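Local coordinates for protein putative metal-dependent hydrolase (Bacillus subtilis, PDB 6KNS) that binds two zinc ions in a metallo-beta-lactamase fold and is probably a metal-dependent hydrolase, its family being generally linked to 3'-tRNA processing endoribonuclease activity, at residues A44-L49 / G75-A80; H68-D73 / L215-H220; Y97-D102 / T143-R148; I118-D123 / I133-T138; S162-S167 / S198-R203. One frame throughout, in Å; residues are numbered along the deposited sequence.

Interaction 1: residues A44-L49 / G75-A80; sequences AVLSKL and GPLQFA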
# COMPACT_ATOMS: atom_id res chain seq x y z
N ALA A 44 2.01 -2.37 -1.23
CA ALA A 44 1.78 -3.14 -2.44
C ALA A 44 1.67 -4.65 -2.21
O ALA A 44 1.63 -5.43 -3.18
CB ALA A 44 2.85 -2.83 -3.55
N VAL A 45 1.54 -5.08 -0.95
CA VAL A 45 1.45 -6.49 -0.66
C VAL A 45 0.10 -7.05 -1.07
O VAL A 45 0.04 -8.13 -1.66
CB VAL A 45 1.80 -6.78 0.80
CG1 VAL A 45 1.30 -8.20 1.21
CG2 VAL A 45 3.31 -6.60 0.94
N LEU A 46 -0.99 -6.32 -0.83
CA LEU A 46 -2.29 -6.83 -1.26
C LEU A 46 -2.37 -6.99 -2.75
O LEU A 46 -2.86 -8.03 -3.25
CB LEU A 46 -3.43 -5.91 -0.85
CG LEU A 46 -4.10 -6.07 0.49
CD1 LEU A 46 -5.50 -5.29 0.50
CD2 LEU A 46 -4.26 -7.56 0.83
N SER A 47 -1.90 -5.98 -3.49
CA SER A 47 -1.88 -6.05 -4.93
C SER A 47 -1.19 -7.33 -5.44
O SER A 47 -1.70 -8.04 -6.34
CB SER A 47 -1.19 -4.84 -5.51
OG SER A 47 -1.19 -4.84 -6.93
N LYS A 48 -0.04 -7.62 -4.88
CA LYS A 48 0.73 -8.79 -5.30
C LYS A 48 0.12 -10.08 -4.75
O LYS A 48 0.05 -11.08 -5.47
CB LYS A 48 2.20 -8.64 -4.89
CG LYS A 48 2.85 -7.49 -5.66
CD LYS A 48 4.32 -7.70 -5.89
CE LYS A 48 4.96 -6.48 -6.59
NZ LYS A 48 4.77 -6.46 -8.04
N LEU A 49 -0.33 -10.05 -3.50
CA LEU A 49 -0.98 -11.20 -2.89
C LEU A 49 -2.15 -11.78 -3.70
O LEU A 49 -2.25 -13.01 -3.87
CB LEU A 49 -1.46 -10.88 -1.49
CG LEU A 49 -2.19 -12.04 -0.75
CD1 LEU A 49 -1.25 -13.24 -0.55
CD2 LEU A 49 -2.75 -11.57 0.57
N GLY A 75 -5.52 -1.44 6.07
CA GLY A 75 -6.74 -0.69 5.77
C GLY A 75 -7.41 -1.18 4.50
O GLY A 75 -8.58 -1.57 4.51
N PRO A 76 -6.66 -1.17 3.39
CA PRO A 76 -7.22 -1.71 2.16
C PRO A 76 -7.69 -3.16 2.32
O PRO A 76 -8.68 -3.54 1.72
CB PRO A 76 -6.07 -1.59 1.17
CG PRO A 76 -5.23 -0.44 1.69
CD PRO A 76 -5.33 -0.57 3.20
N LEU A 77 -7.04 -3.95 3.17
CA LEU A 77 -7.51 -5.33 3.39
C LEU A 77 -8.87 -5.35 4.09
O LEU A 77 -9.73 -6.17 3.76
CB LEU A 77 -6.50 -6.16 4.17
CG LEU A 77 -6.92 -7.58 4.50
CD1 LEU A 77 -7.29 -8.39 3.23
CD2 LEU A 77 -5.80 -8.22 5.29
N GLN A 78 -9.07 -4.41 5.01
CA GLN A 78 -10.34 -4.26 5.67
C GLN A 78 -11.42 -3.84 4.70
O GLN A 78 -12.53 -4.39 4.74
CB GLN A 78 -10.22 -3.29 6.87
CG GLN A 78 -9.30 -3.85 7.98
CD GLN A 78 -8.90 -2.80 8.99
OE1 GLN A 78 -8.85 -1.62 8.68
NE2 GLN A 78 -8.65 -3.23 10.24
N PHE A 79 -11.11 -2.93 3.80
CA PHE A 79 -12.09 -2.62 2.78
C PHE A 79 -12.36 -3.82 1.84
O PHE A 79 -13.49 -4.02 1.44
CB PHE A 79 -11.70 -1.39 2.00
CG PHE A 79 -11.88 -0.08 2.74
CD1 PHE A 79 -12.53 -0.01 3.99
CD2 PHE A 79 -11.48 1.12 2.14
CE1 PHE A 79 -12.71 1.22 4.65
CE2 PHE A 79 -11.66 2.35 2.80
CZ PHE A 79 -12.29 2.39 4.05
N ALA A 80 -11.33 -4.62 1.50
CA ALA A 80 -11.52 -5.79 0.64
C ALA A 80 -12.50 -6.76 1.29
O ALA A 80 -13.37 -7.31 0.62
CB ALA A 80 -10.17 -6.50 0.32
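Leu-46 reaches across from the short helix 45-49 and sets its CD1 methyl on the backbone of helix 74-86, 3.4 Å from Leu-77 N and 3.6 Å from Pro-76 C. The same methyl touches the CB atoms on both sides of that peptide, that of Pro-76 at 3.8 Å and that of Leu-77 at 3.9 Å. The second branch, CD2, meets Leu-77 CD1 at 4.0 Å, where the two leucine side chains cross at about a right angle. Leu-77 holds CG anti to its own N (chi1 178°), which puts Leu-77 CD1 beside Leu-46 CD2. This is apolar helix-to-helix packing within the metallo-beta-lactamase fold, in which the short helix following strand 35-39 leans on the long helix that follows the short helix 68-71, which carries zinc ligands. No hydrogen bond crosses between 44-49 and 75-80. The backbone of Leu-46 is tied down through its N, hydrogen-bonded to OD2 of Asp-73, the residue just before helix 74-86, which probably helps to place the side chain. Further out, the second subunit adjoins the contact: Ala-72 of that chain packs on Pro-76, and the carbonyl O of its Glu-23 is hydrogen-bonded to Ser-47 OG.

Interaction 2: residues H68-D73 / L215-H220; sequences HDHIAD and LTHLPH. With ZN (zinc ion), chain G.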
# COMPACT_ATOMS: atom_id res chain seq x y z
N HIS A 68 5.16 1.19 9.17
CA HIS A 68 4.39 1.34 7.92
C HIS A 68 4.67 0.28 6.88
O HIS A 68 3.76 -0.26 6.23
CB HIS A 68 4.68 2.69 7.27
CG HIS A 68 4.30 3.85 8.09
ND1 HIS A 68 3.02 4.04 8.59
CD2 HIS A 68 5.05 4.90 8.53
CE1 HIS A 68 3.00 5.18 9.28
NE2 HIS A 68 4.21 5.70 9.26
N ASP A 69 5.94 -0.03 6.70
CA ASP A 69 6.32 -1.04 5.70
C ASP A 69 5.91 -2.49 6.03
O ASP A 69 6.08 -3.38 5.19
CB ASP A 69 7.80 -0.93 5.35
CG ASP A 69 8.70 -1.18 6.54
OD1 ASP A 69 8.42 -0.62 7.60
OD2 ASP A 69 9.69 -1.92 6.41
N HIS A 70 5.28 -2.70 7.19
CA HIS A 70 4.71 -4.01 7.54
C HIS A 70 3.18 -4.02 7.70
O HIS A 70 2.61 -5.10 7.86
CB HIS A 70 5.38 -4.50 8.84
CG HIS A 70 6.85 -4.71 8.67
ND1 HIS A 70 7.43 -5.96 8.60
CD2 HIS A 70 7.84 -3.82 8.46
CE1 HIS A 70 8.72 -5.81 8.38
NE2 HIS A 70 9.00 -4.51 8.31
N ILE A 71 2.53 -2.86 7.69
CA ILE A 71 1.07 -2.77 7.90
C ILE A 71 0.33 -1.84 6.94
O ILE A 71 -0.92 -1.75 7.02
CB ILE A 71 0.73 -2.29 9.30
CG1 ILE A 71 1.08 -0.80 9.47
CG2 ILE A 71 1.46 -3.15 10.37
CD1 ILE A 71 0.64 -0.25 10.81
N ALA A 72 1.03 -1.22 5.98
CA ALA A 72 0.40 -0.24 5.12
C ALA A 72 -0.86 -0.75 4.44
O ALA A 72 -1.76 0.03 4.23
CB ALA A 72 1.39 0.38 4.05
N ASP A 73 -0.89 -2.03 4.06
CA ASP A 73 -2.06 -2.57 3.36
C ASP A 73 -3.18 -3.16 4.26
O ASP A 73 -4.16 -3.72 3.73
CB ASP A 73 -1.67 -3.54 2.24
CG ASP A 73 -1.54 -2.87 0.86
OD1 ASP A 73 -1.96 -1.68 0.67
OD2 ASP A 73 -1.01 -3.57 -0.05
N LEU A 215 17.54 -14.01 2.50
CA LEU A 215 17.80 -12.65 2.89
C LEU A 215 16.70 -11.75 2.35
O LEU A 215 16.38 -11.79 1.18
CB LEU A 215 19.17 -12.23 2.34
CG LEU A 215 20.36 -13.12 2.77
CD1 LEU A 215 21.67 -12.65 2.09
CD2 LEU A 215 20.53 -13.15 4.30
N THR A 216 16.16 -10.90 3.21
CA THR A 216 15.04 -10.05 2.83
C THR A 216 15.13 -8.65 3.50
O THR A 216 16.17 -8.28 4.09
CB THR A 216 13.73 -10.81 3.14
OG1 THR A 216 12.61 -10.09 2.60
CG2 THR A 216 13.53 -11.02 4.66
N HIS A 217 14.07 -7.87 3.38
CA HIS A 217 14.03 -6.50 3.90
C HIS A 217 15.17 -5.70 3.30
O HIS A 217 15.93 -5.04 4.00
CB HIS A 217 14.10 -6.50 5.41
CG HIS A 217 13.41 -5.35 6.05
ND1 HIS A 217 14.02 -4.13 6.25
CD2 HIS A 217 12.13 -5.22 6.49
CE1 HIS A 217 13.16 -3.31 6.84
NE2 HIS A 217 12.00 -3.95 6.99
N LEU A 218 15.23 -5.75 1.98
CA LEU A 218 16.41 -5.39 1.20
C LEU A 218 16.60 -3.88 1.09
O LEU A 218 15.62 -3.13 1.14
CB LEU A 218 16.29 -5.99 -0.20
CG LEU A 218 16.15 -7.49 -0.27
CD1 LEU A 218 15.86 -7.94 -1.76
CD2 LEU A 218 17.39 -8.15 0.35
N PRO A 219 17.85 -3.44 0.92
CA PRO A 219 18.16 -2.01 0.78
C PRO A 219 17.91 -1.50 -0.64
O PRO A 219 17.73 -2.27 -1.55
CB PRO A 219 19.65 -1.94 1.10
CG PRO A 219 20.19 -3.28 0.70
CD PRO A 219 19.07 -4.26 1.00
N HIS A 220 17.91 -0.18 -0.81
CA HIS A 220 17.66 0.46 -2.09
C HIS A 220 18.96 1.01 -2.70
O HIS A 220 18.94 2.00 -3.41
CB HIS A 220 16.62 1.60 -1.89
CG HIS A 220 15.31 1.10 -1.38
ND1 HIS A 220 14.25 0.80 -2.21
CD2 HIS A 220 14.90 0.75 -0.13
CE1 HIS A 220 13.24 0.33 -1.50
NE2 HIS A 220 13.60 0.31 -0.23
ZN ZN G . 10.67 -3.12 8.40
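Asp-69 places CG between its backbone N and carbonyl carbon (chi1 62°), and His-217 swings CG to the far side from its N (chi1 -151°); these torsions help to bring neighbouring Asp-69 and His-70 together with the far-off His-217 at one zinc ion. The metal is held by His-217 NE2 at 2.1 Å, by His-70 NE2 at 2.2 Å and by Asp-69 OD2 at the longer distance of 2.5 Å. The two imidazoles touch at their edges and do not stack, His-70 NE2 lying near the plane of the His-217 ring, with ring centroids 5.4 Å apart and planes 22° apart. The carboxylate of Asp-69 is steeply turned against the His-217 ring, and its OD2 lies 3.1 Å from His-217 NE2. That approach, like the 3.3 Å between His-70 NE2 and His-217 NE2, is a consequence of sharing the metal and not a hydrogen bond. A second shell steadies the ligands: Asp-40 OD2 is hydrogen-bonded to His-70 ND1, fixing the rotation of that ring, and the amide N of Gly-17 is hydrogen-bonded to Asp-69 OD2. The aspartate and histidine from the short helix 68-71, with a histidine on the loop after strand 212-216, supply three of the four protein ligands of the second zinc site of the metallo-beta-lactamase fold; Asp-161 is the fourth. Because Asp-161 also binds the other zinc, this contact forms one half of a dinuclear centre, consistent with a hydrolase that would activate water between two metals.

Interaction 3: residues Y97-D102 / T143-R148; sequences YGHDAD and TCYAMR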
# COMPACT_ATOMS: atom_id res chain seq x y z
N TYR A 97 -3.86 -11.09 13.83
CA TYR A 97 -3.04 -11.23 15.05
C TYR A 97 -1.94 -10.16 15.09
O TYR A 97 -1.24 -9.94 14.11
CB TYR A 97 -2.36 -12.63 15.08
CG TYR A 97 -3.36 -13.75 15.23
CD1 TYR A 97 -3.81 -14.11 16.48
CD2 TYR A 97 -3.91 -14.39 14.13
CE1 TYR A 97 -4.75 -15.11 16.66
CE2 TYR A 97 -4.89 -15.42 14.29
CZ TYR A 97 -5.29 -15.74 15.56
OH TYR A 97 -6.21 -16.69 15.81
N GLY A 98 -1.77 -9.54 16.25
CA GLY A 98 -0.72 -8.54 16.44
C GLY A 98 -0.40 -8.39 17.90
O GLY A 98 -1.13 -8.89 18.74
N HIS A 99 0.69 -7.71 18.25
CA HIS A 99 1.00 -7.57 19.68
C HIS A 99 0.21 -6.40 20.19
O HIS A 99 -0.22 -5.57 19.41
CB HIS A 99 2.52 -7.39 19.91
CG HIS A 99 3.05 -6.05 19.51
ND1 HIS A 99 2.92 -4.95 20.31
CD2 HIS A 99 3.77 -5.66 18.43
CE1 HIS A 99 3.50 -3.91 19.72
NE2 HIS A 99 4.03 -4.32 18.58
N ASP A 100 -0.03 -6.34 21.49
CA ASP A 100 -0.77 -5.23 22.05
C ASP A 100 0.03 -4.34 23.05
O ASP A 100 -0.55 -3.59 23.82
CB ASP A 100 -2.08 -5.73 22.64
CG ASP A 100 -1.89 -6.50 23.93
OD1 ASP A 100 -0.73 -6.74 24.33
OD2 ASP A 100 -2.93 -6.84 24.54
N ALA A 101 1.37 -4.38 22.97
CA ALA A 101 2.22 -3.37 23.66
C ALA A 101 1.90 -1.97 23.07
O ALA A 101 2.01 -0.97 23.76
CB ALA A 101 3.72 -3.70 23.51
N ASP A 102 1.52 -1.90 21.80
CA ASP A 102 1.08 -0.63 21.22
C ASP A 102 -0.44 -0.68 21.00
O ASP A 102 -0.90 -1.18 19.98
CB ASP A 102 1.85 -0.36 19.93
CG ASP A 102 1.54 1.02 19.35
OD1 ASP A 102 0.48 1.61 19.67
OD2 ASP A 102 2.40 1.52 18.56
N THR A 143 8.41 -1.97 19.31
CA THR A 143 8.17 -3.33 19.72
C THR A 143 7.99 -4.21 18.49
O THR A 143 7.21 -3.89 17.58
CB THR A 143 6.91 -3.42 20.60
OG1 THR A 143 7.09 -2.54 21.69
CG2 THR A 143 6.66 -4.81 21.14
N CYS A 144 8.72 -5.30 18.44
CA CYS A 144 8.64 -6.14 17.26
C CYS A 144 8.91 -7.57 17.68
O CYS A 144 9.71 -7.79 18.61
CB CYS A 144 9.62 -5.64 16.18
SG CYS A 144 9.64 -6.66 14.72
N TYR A 145 8.22 -8.55 17.06
CA TYR A 145 8.45 -9.97 17.38
C TYR A 145 8.82 -10.79 16.17
O TYR A 145 8.11 -10.77 15.17
CB TYR A 145 7.23 -10.61 18.09
CG TYR A 145 6.99 -10.02 19.42
CD1 TYR A 145 7.55 -10.57 20.57
CD2 TYR A 145 6.28 -8.85 19.54
CE1 TYR A 145 7.36 -9.97 21.83
CE2 TYR A 145 6.07 -8.25 20.77
CZ TYR A 145 6.60 -8.82 21.91
OH TYR A 145 6.38 -8.18 23.10
N ALA A 146 9.91 -11.56 16.31
CA ALA A 146 10.28 -12.59 15.36
C ALA A 146 9.35 -13.76 15.56
O ALA A 146 8.73 -13.86 16.62
CB ALA A 146 11.72 -13.01 15.53
N MET A 147 9.22 -14.62 14.55
CA MET A 147 8.28 -15.74 14.62
C MET A 147 8.91 -17.05 14.17
O MET A 147 9.68 -17.08 13.22
CB MET A 147 7.08 -15.48 13.75
CG MET A 147 6.33 -14.21 14.10
SD MET A 147 5.11 -13.83 12.84
CE MET A 147 4.87 -12.11 13.29
N ARG A 148 8.58 -18.12 14.88
CA ARG A 148 8.97 -19.47 14.51
C ARG A 148 7.68 -20.20 14.16
O ARG A 148 6.79 -20.33 15.02
CB ARG A 148 9.66 -20.17 15.66
CG ARG A 148 9.90 -21.65 15.37
CD ARG A 148 10.38 -22.47 16.56
NE ARG A 148 11.81 -22.63 16.50
CZ ARG A 148 12.48 -23.73 16.19
NH1 ARG A 148 11.89 -24.88 15.94
NH2 ARG A 148 13.79 -23.65 16.14
O HOH W 1 5.28 -2.17 16.73
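Thr-143 CG2 lies over one face of the His-99 imidazole in a CH-pi contact, 3.7 Å from the ring centroid and offset toward the rim. The Tyr-145 ring stands obliquely to the imidazole, planes 58° apart, its CE2 3.8 Å from His-99 CB. At the imidazole edge, in plane, sit the amide N of Ala-101 and a water. The contact bridges the two sheets of the metallo-beta-lactamase αβ/βα sandwich, since the 97-102 segment leaves strand 94-98 of one sheet and 143-148 runs into strand 145-150 of the other. Two torsions make the fit: His-99 holds CG between its N and carbonyl carbon (chi1 73°), while the anti setting of Thr-143 CG2 to its N lays the methyl over the imidazole. Ala-101 N is weakly hydrogen-bonded to His-99 ND1, and Ala-101 CB touches Thr-143 CG2 at 3.9 Å. Tyr-66, close to the zinc ligands His-65 and His-67 in sequence, meets the His-99 ring, and its hydroxyl is hydrogen-bonded to His-99 O. His-99 NE2 makes a weak, bent bond to Thr-143 O (3.4 Å, 124°); the in-plane water also links them, lying 3.1 Å from His-99 NE2 and donating to Thr-143 O at 2.7 Å.

Interaction 4: residues I118-D123 / I133-T138; sequences IAFQPD and ITFLKT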
# COMPACT_ATOMS: atom_id res chain seq x y z
N ILE A 118 -6.67 -9.81 17.17
CA ILE A 118 -6.47 -10.72 18.29
C ILE A 118 -5.04 -10.55 18.72
O ILE A 118 -4.13 -10.67 17.89
CB ILE A 118 -6.74 -12.19 17.90
CG1 ILE A 118 -8.15 -12.34 17.29
CG2 ILE A 118 -6.54 -13.15 19.14
CD1 ILE A 118 -8.55 -13.85 16.91
N ALA A 119 -4.83 -10.22 20.01
CA ALA A 119 -3.51 -9.98 20.55
C ALA A 119 -2.80 -11.31 20.70
O ALA A 119 -3.30 -12.18 21.40
CB ALA A 119 -3.60 -9.30 21.94
N PHE A 120 -1.63 -11.48 20.10
CA PHE A 120 -0.85 -12.67 20.45
C PHE A 120 -0.11 -12.40 21.72
O PHE A 120 0.14 -11.24 22.04
CB PHE A 120 0.06 -13.20 19.33
CG PHE A 120 1.12 -12.24 18.80
CD1 PHE A 120 2.31 -12.03 19.48
CD2 PHE A 120 0.98 -11.67 17.56
CE1 PHE A 120 3.33 -11.22 18.94
CE2 PHE A 120 1.97 -10.84 17.01
CZ PHE A 120 3.15 -10.63 17.73
N GLN A 121 0.19 -13.45 22.45
CA GLN A 121 0.92 -13.33 23.67
C GLN A 121 2.32 -13.90 23.40
O GLN A 121 2.45 -15.06 23.02
CB GLN A 121 0.21 -14.10 24.80
CG GLN A 121 -1.20 -13.57 25.16
CD GLN A 121 -1.27 -12.01 25.26
OE1 GLN A 121 -0.31 -11.35 25.68
NE2 GLN A 121 -2.41 -11.44 24.84
N PRO A 122 3.35 -13.08 23.58
CA PRO A 122 4.70 -13.43 23.17
C PRO A 122 5.31 -14.63 23.91
O PRO A 122 6.21 -15.24 23.37
CB PRO A 122 5.53 -12.17 23.47
CG PRO A 122 4.69 -11.28 24.21
CD PRO A 122 3.26 -11.68 24.04
N ASP A 123 4.80 -14.95 25.10
CA ASP A 123 5.30 -16.08 25.91
C ASP A 123 4.49 -17.40 25.75
O ASP A 123 4.73 -18.35 26.47
CB ASP A 123 5.34 -15.67 27.41
CG ASP A 123 3.99 -15.11 27.93
OD1 ASP A 123 3.25 -14.43 27.14
OD2 ASP A 123 3.67 -15.31 29.14
N ILE A 133 2.83 -21.12 16.13
CA ILE A 133 3.76 -19.99 16.06
C ILE A 133 4.24 -19.67 17.47
O ILE A 133 3.44 -19.61 18.41
CB ILE A 133 3.07 -18.73 15.43
CG1 ILE A 133 2.38 -19.10 14.12
CG2 ILE A 133 4.09 -17.60 15.18
CD1 ILE A 133 1.70 -17.94 13.46
N THR A 134 5.55 -19.47 17.60
CA THR A 134 6.17 -18.97 18.83
C THR A 134 6.99 -17.72 18.46
O THR A 134 7.31 -17.51 17.27
CB THR A 134 7.08 -20.02 19.53
OG1 THR A 134 7.95 -20.61 18.57
CG2 THR A 134 6.27 -21.14 20.29
N PHE A 135 7.32 -16.91 19.45
CA PHE A 135 7.77 -15.51 19.23
C PHE A 135 9.06 -15.19 19.98
O PHE A 135 9.30 -15.75 21.03
CB PHE A 135 6.69 -14.56 19.74
CG PHE A 135 5.37 -14.75 19.06
CD1 PHE A 135 5.11 -14.16 17.83
CD2 PHE A 135 4.43 -15.59 19.59
CE1 PHE A 135 3.90 -14.37 17.17
CE2 PHE A 135 3.22 -15.79 18.94
CZ PHE A 135 2.97 -15.19 17.72
N LEU A 136 9.86 -14.28 19.43
CA LEU A 136 11.01 -13.71 20.15
C LEU A 136 10.99 -12.19 19.95
O LEU A 136 10.91 -11.70 18.81
CB LEU A 136 12.31 -14.29 19.62
CG LEU A 136 13.64 -13.74 20.15
CD1 LEU A 136 13.82 -14.09 21.65
CD2 LEU A 136 14.83 -14.27 19.32
N LYS A 137 11.05 -11.44 21.05
CA LYS A 137 11.15 -9.98 20.94
C LYS A 137 12.47 -9.58 20.26
O LYS A 137 13.52 -10.15 20.57
CB LYS A 137 11.08 -9.34 22.30
CG LYS A 137 10.73 -7.87 22.27
CD LYS A 137 10.30 -7.43 23.72
CE LYS A 137 9.98 -5.95 23.76
NZ LYS A 137 11.09 -5.18 23.11
N THR A 138 12.41 -8.64 19.32
CA THR A 138 13.61 -8.22 18.59
C THR A 138 14.18 -6.92 19.19
O THR A 138 13.56 -6.29 20.03
CB THR A 138 13.31 -8.04 17.10
OG1 THR A 138 12.36 -6.98 16.89
CG2 THR A 138 12.75 -9.37 16.49
O HOH W 2 5.65 -17.74 21.92
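Phe-135 leaves strand 131-137 toward the 118-123 segment, and every part of its side chain meets that segment. The partner segment continues from strand 115-119, an outermost strand of the other sheet, and the contact packs the two sheets of the metallo-beta-lactamase αβ/βα sandwich against each other near their edge. The Phe-135 CB atom begins beside backbone, 3.7 Å from Pro-122 O, which lies near the plane of the ring at its edge. On one side of the ring, CD2 is 4.0 Å from Gln-121 O, which approaches obliquely. On the other side, CD1 sits 3.6 Å from Phe-120 CE1, over the face of that ring. Farther out, CE1 lies over the centre of the Phe-120 ring, 3.5 Å above its plane, and at the tip CZ meets Phe-120 CG at 3.6 Å. The two rings form an offset stack, with centroids 4.1 Å apart and planes only 3° from parallel. The first torsions differ in sign: Phe-135 turns CG anti to its carbonyl carbon (chi1 -59°), whereas Phe-120 tucks CG between its N and carbonyl carbon (chi1 59°), and together they lay the rings face to face. Ile-62, on the inner strand 60-62, packs against both phenylalanines, and Tyr-145 of the neighbouring strand touches Pro-122. No direct hydrogen bond crosses between the two segments. Their backbones are joined instead through one water, which donates to Pro-122 O at 2.9 Å and accepts from Phe-135 N at 3.1 Å.

Interaction 5: residues S162-S167 / S198-R203; sequences SSYQDS and SLEAGR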
# COMPACT_ATOMS: atom_id res chain seq x y z
N SER A 162 15.22 -6.64 13.14
CA SER A 162 16.03 -6.61 14.37
C SER A 162 17.48 -6.26 14.06
O SER A 162 17.98 -6.57 12.98
CB SER A 162 16.00 -7.98 15.02
OG SER A 162 16.57 -7.97 16.32
N SER A 163 18.16 -5.63 15.01
CA SER A 163 19.62 -5.70 15.04
C SER A 163 20.01 -7.01 15.72
O SER A 163 19.16 -7.73 16.29
CB SER A 163 20.24 -4.50 15.79
OG SER A 163 19.83 -4.46 17.15
N TYR A 164 21.29 -7.33 15.68
CA TYR A 164 21.76 -8.67 16.01
C TYR A 164 21.55 -8.98 17.51
O TYR A 164 21.73 -8.09 18.34
CB TYR A 164 23.25 -8.88 15.61
CG TYR A 164 23.75 -10.21 16.14
CD1 TYR A 164 23.47 -11.40 15.47
CD2 TYR A 164 24.38 -10.29 17.36
CE1 TYR A 164 23.87 -12.62 15.98
CE2 TYR A 164 24.77 -11.50 17.89
CZ TYR A 164 24.50 -12.66 17.20
OH TYR A 164 24.91 -13.85 17.74
N GLN A 165 21.14 -10.21 17.84
CA GLN A 165 21.22 -10.69 19.24
C GLN A 165 21.44 -12.19 19.28
O GLN A 165 20.95 -12.93 18.41
CB GLN A 165 19.95 -10.32 20.04
CG GLN A 165 18.64 -10.75 19.36
CD GLN A 165 17.40 -10.42 20.17
OE1 GLN A 165 17.49 -9.88 21.24
NE2 GLN A 165 16.22 -10.72 19.62
N ASP A 166 22.19 -12.63 20.29
CA ASP A 166 22.51 -14.04 20.47
C ASP A 166 21.25 -14.88 20.63
O ASP A 166 21.20 -16.02 20.21
CB ASP A 166 23.40 -14.25 21.71
CG ASP A 166 24.87 -13.84 21.47
OD1 ASP A 166 25.30 -13.67 20.31
OD2 ASP A 166 25.59 -13.72 22.47
N SER A 167 20.24 -14.31 21.25
CA SER A 167 19.00 -15.06 21.48
C SER A 167 18.35 -15.59 20.17
O SER A 167 17.55 -16.53 20.19
CB SER A 167 18.04 -14.18 22.24
OG SER A 167 17.84 -12.98 21.48
N SER A 198 24.54 -8.70 6.33
CA SER A 198 24.78 -10.01 5.75
C SER A 198 25.57 -10.95 6.65
O SER A 198 25.21 -12.13 6.75
CB SER A 198 25.51 -9.81 4.38
OG SER A 198 26.60 -8.89 4.53
N LEU A 199 26.60 -10.46 7.34
CA LEU A 199 27.40 -11.31 8.22
C LEU A 199 26.57 -11.81 9.41
O LEU A 199 26.71 -12.96 9.85
CB LEU A 199 28.64 -10.57 8.70
CG LEU A 199 29.56 -10.00 7.60
CD1 LEU A 199 30.77 -9.26 8.22
CD2 LEU A 199 30.04 -11.09 6.64
N GLU A 200 25.69 -10.94 9.90
CA GLU A 200 24.87 -11.25 11.07
C GLU A 200 23.79 -12.27 10.73
O GLU A 200 23.56 -13.24 11.48
CB GLU A 200 24.30 -9.97 11.66
CG GLU A 200 25.40 -9.15 12.39
CD GLU A 200 25.07 -7.67 12.59
OE1 GLU A 200 24.24 -7.10 11.84
OE2 GLU A 200 25.69 -7.06 13.48
N ALA A 201 23.15 -12.08 9.58
CA ALA A 201 22.20 -13.06 9.10
C ALA A 201 22.93 -14.41 8.95
O ALA A 201 22.42 -15.45 9.34
CB ALA A 201 21.58 -12.61 7.78
N GLY A 202 24.13 -14.39 8.37
CA GLY A 202 24.89 -15.61 8.16
C GLY A 202 25.22 -16.32 9.46
O GLY A 202 25.19 -17.55 9.56
N ARG A 203 25.56 -15.52 10.46
CA ARG A 203 25.96 -16.04 11.74
C ARG A 203 24.81 -16.78 12.37
O ARG A 203 25.00 -17.87 12.92
CB ARG A 203 26.41 -14.89 12.64
CG ARG A 203 26.72 -15.35 14.05
CD ARG A 203 27.41 -14.28 14.86
NE ARG A 203 27.90 -14.86 16.13
CZ ARG A 203 28.21 -14.17 17.22
NH1 ARG A 203 28.07 -12.86 17.27
NH2 ARG A 203 28.66 -14.82 18.29
O HOH W 3 22.94 -5.47 13.78
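Tyr-164 leans on helix 198-208 through its CB against Glu-200 and its outer ring and hydroxyl against Arg-203, while the approach of Asp-166 to Arg-203 is the loose, surface part. At the inner end, Glu-200 runs extended beyond CG, bringing OE2 to 3.7 Å from Tyr-164 CB, with the carboxylate only 17° from the ring plane. A water joins Tyr-164 N to Glu-200 OE1, donating to that OE1 at 2.8 Å; the same OE1 is hydrogen-bonded to Asn-197 N. At the outer end the guanidinium of Arg-203 lies nearly parallel to the ring, planes 8° apart, with Tyr-164 OH over one of its faces, offset toward the rim. The hydroxyl is 3.3 Å from Arg-203 NH1, but the angle is too poor for a hydrogen bond. Instead Tyr-164 OH donates to the anti lone pair of Asp-166 OD1 at 2.6 Å. That oxygen stands 4.1 Å from Arg-203 NH2, well out of the guanidinium plane, so no N-H points at it and the attraction is probably one of charge. Glu-207 forms a salt bridge with Arg-203 NE. The contact joins the loop after Asp-161, the residue shared by both zincs, to an outer helix of the metallo-beta-lactamase αβ/βα sandwich.

Overall arrangement
Interactions 1 and 2 are buried, 3 and 4 partly so, and interaction 5 lies at the surface. Chemistry follows place: leucine methyls on a helix backbone in 1, metal coordination in 2, ring contacts in 3 and 4, a tyrosine among charged groups in 5, with a bridging water in each of the last three. Interactions 3 and 4 hold the same pair of sheets, their centres 5 Å apart, and strands 131-137 and 145-150 are neighbours. Interactions 1 and 2 meet through Asp-73, and both also touch the second subunit. Interaction 5 reaches 4 through Gln-165 and Lys-137, and 2 through Ala-201 and Leu-215; it lies across the chain's centre from interaction 1, about 31 Å between centres.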